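Local atomic coordinates of fructose-bisphosphatase (PDB entry 1VDW), a protein that probably hydrolyses fructose 1,6-bisphosphate to fructose 6-phosphate and phosphate with the help of magnesium, as a homodimeric member of the inositol monophosphatase superfamily. Residues 96-101 with 175-180. Numbering follows the deposited sequence.
Sequences IPFFAV and IALELA. With EDO (1,2-ethanediol), chain C.
In the layered alpha-beta fold of the inositol monophosphatase superfamily, the start of helix 175-184 packs beside the predicted magnesium site against the loop leading into strand 100-107 and the first residue of that strand, and L177 meets F98, F99 and A100 in this buried seam. The contact is apolar. The two methyls of L177 divide the work: CD2 lies against CB of A100 at 3.6 Å, while CD1 rests on the backbone, 3.6 Å from the amide N of F99. That same CD1 sits at the edge of the F98 ring, near its plane, 4.2 Å from CD1 of F98. With CG anti to its own carbonyl carbon (chi1 -69°), the L177 side chain extends from the helix toward the loop, its fork reaching both the peptide before F99 and the methyl of A100. An alanine in place of L177 would remove both methyls and is likely to leave a gap between the helix and the strand entry, with the A100 methyl and the F98 ring edge losing this packing partner.

The loop is shaped by an inverse gamma turn centred on P97, in which N of F98 donates to O of I96 over 2.8 Å. F98 also packs on I96 of the second subunit, so this seam adjoins the dimer interface.

Near the site, D87, a predicted magnesium ligand, links the two segments: its backbone is hydrogen-bonded to that of A100, and its OD2 accepts from N of A176. Its OD1 binds a 1,2-ethanediol, probably from the crystallisation liquor, whose O2 takes a nearly straight hydrogen bond (168°) from N of I175 at 3.0 Å.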
loop_
_atom_site.group_PDB
_atom_site.type_symbol
_atom_site.label_atom_id
_atom_site.label_comp_id
_atom_site.label_asym_id
_atom_site.label_seq_id
_atom_site.Cartn_x
_atom_site.Cartn_y
_atom_site.Cartn_z
ATOM N N ILE A 96 -4.488 -3.042 -6.940
ATOM C CA ILE A 96 -3.704 -2.689 -5.756
ATOM C C ILE A 96 -4.712 -2.697 -4.601
ATOM O O ILE A 96 -5.666 -1.919 -4.596
ATOM C CB ILE A 96 -3.056 -1.317 -5.949
ATOM C CG1 ILE A 96 -2.154 -1.355 -7.191
ATOM C CG2 ILE A 96 -2.269 -0.929 -4.707
ATOM C CD1 ILE A 96 -1.463 -0.049 -7.513
ATOM N N PRO A 97 -4.503 -3.571 -3.597
ATOM C CA PRO A 97 -5.400 -3.715 -2.447
ATOM C C PRO A 97 -5.480 -2.619 -1.403
ATOM O O PRO A 97 -5.410 -2.892 -0.204
ATOM C CB PRO A 97 -4.971 -5.052 -1.858
ATOM C CG PRO A 97 -3.495 -5.006 -2.036
ATOM C CD PRO A 97 -3.330 -4.458 -3.450
ATOM N N PHE A 98 -5.647 -1.385 -1.864
ATOM C CA PHE A 98 -5.786 -0.237 -0.983
ATOM C C PHE A 98 -6.896 0.656 -1.518
ATOM O O PHE A 98 -6.661 1.503 -2.368
ATOM C CB PHE A 98 -4.488 0.575 -0.902
ATOM C CG PHE A 98 -3.407 -0.091 -0.111
ATOM C CD1 PHE A 98 -3.582 -0.371 1.242
ATOM C CD2 PHE A 98 -2.223 -0.467 -0.725
ATOM C CE1 PHE A 98 -2.587 -1.025 1.965
ATOM C CE2 PHE A 98 -1.225 -1.120 -0.010
ATOM C CZ PHE A 98 -1.410 -1.400 1.338
ATOM N N PHE A 99 -8.114 0.431 -1.040
ATOM C CA PHE A 99 -9.261 1.245 -1.434
ATOM C C PHE A 99 -10.311 1.123 -0.339
ATOM O O PHE A 99 -10.278 0.183 0.452
ATOM C CB PHE A 99 -9.801 0.841 -2.817
ATOM C CG PHE A 99 -10.076 -0.621 -2.971
ATOM C CD1 PHE A 99 -11.291 -1.166 -2.565
ATOM C CD2 PHE A 99 -9.128 -1.457 -3.552
ATOM C CE1 PHE A 99 -11.554 -2.523 -2.742
ATOM C CE2 PHE A 99 -9.387 -2.813 -3.729
ATOM C CZ PHE A 99 -10.600 -3.344 -3.325
ATOM N N ALA A 100 -11.235 2.078 -0.287
ATOM C CA ALA A 100 -12.227 2.080 0.775
ATOM C C ALA A 100 -13.415 2.962 0.472
ATOM O O ALA A 100 -13.417 3.716 -0.498
ATOM C CB ALA A 100 -11.574 2.572 2.060
ATOM N N VAL A 101 -14.427 2.839 1.327
ATOM C CA VAL A 101 -15.620 3.673 1.272
ATOM C C VAL A 101 -15.485 4.554 2.515
ATOM O O VAL A 101 -15.185 4.052 3.603
ATOM C CB VAL A 101 -16.908 2.848 1.393
ATOM C CG1 VAL A 101 -18.115 3.777 1.453
ATOM C CG2 VAL A 101 -17.029 1.906 0.213
ATOM N N ILE A 175 -6.143 7.940 1.145
ATOM C CA ILE A 175 -5.995 8.681 2.385
ATOM C C ILE A 175 -6.934 8.233 3.508
ATOM O O ILE A 175 -6.575 8.309 4.683
ATOM C CB ILE A 175 -6.146 10.208 2.131
ATOM C CG1 ILE A 175 -5.394 10.989 3.207
ATOM C CG2 ILE A 175 -7.614 10.616 2.121
ATOM C CD1 ILE A 175 -3.885 10.851 3.111
ATOM N N ALA A 176 -8.130 7.765 3.163
ATOM C CA ALA A 176 -9.057 7.313 4.196
ATOM C C ALA A 176 -8.435 6.156 4.963
ATOM O O ALA A 176 -8.521 6.097 6.190
ATOM C CB ALA A 176 -10.386 6.877 3.577
ATOM N N LEU A 177 -7.813 5.229 4.245
ATOM C CA LEU A 177 -7.178 4.098 4.902
ATOM C C LEU A 177 -5.966 4.533 5.696
ATOM O O LEU A 177 -5.712 4.012 6.779
ATOM C CB LEU A 177 -6.748 3.035 3.891
ATOM C CG LEU A 177 -7.880 2.276 3.206
ATOM C CD1 LEU A 177 -7.280 1.198 2.329
ATOM C CD2 LEU A 177 -8.813 1.658 4.248
ATOM N N GLU A 178 -5.207 5.485 5.170
ATOM C CA GLU A 178 -4.030 5.912 5.896
ATOM C C GLU A 178 -4.429 6.560 7.217
ATOM O O GLU A 178 -3.790 6.333 8.240
ATOM C CB GLU A 178 -3.171 6.793 4.984
ATOM C CG GLU A 178 -2.449 5.893 3.970
ATOM C CD GLU A 178 -1.990 6.591 2.711
ATOM O OE1 GLU A 178 -2.845 7.132 1.982
ATOM O OE2 GLU A 178 -0.767 6.581 2.439
ATOM N N LEU A 179 -5.515 7.326 7.213
ATOM C CA LEU A 179 -6.003 7.933 8.443
ATOM C C LEU A 179 -6.559 6.848 9.379
ATOM O O LEU A 179 -6.386 6.928 10.596
ATOM C CB LEU A 179 -7.073 8.979 8.124
ATOM C CG LEU A 179 -6.498 10.272 7.535
ATOM C CD1 LEU A 179 -7.614 11.114 6.945
ATOM C CD2 LEU A 179 -5.753 11.046 8.625
ATOM N N ALA A 180 -7.221 5.837 8.819
ATOM C CA ALA A 180 -7.750 4.741 9.625
ATOM C C ALA A 180 -6.585 3.971 10.255
ATOM O O ALA A 180 -6.675 3.513 11.397
ATOM C CB ALA A 180 -8.592 3.806 8.757
HETATM C C1 EDO C . -7.420 11.189 -2.837
HETATM O O1 EDO C . -8.040 10.348 -3.805
HETATM C C2 EDO C . -7.636 10.592 -1.435
HETATM O O2 EDO C . -7.054 9.278 -1.357
#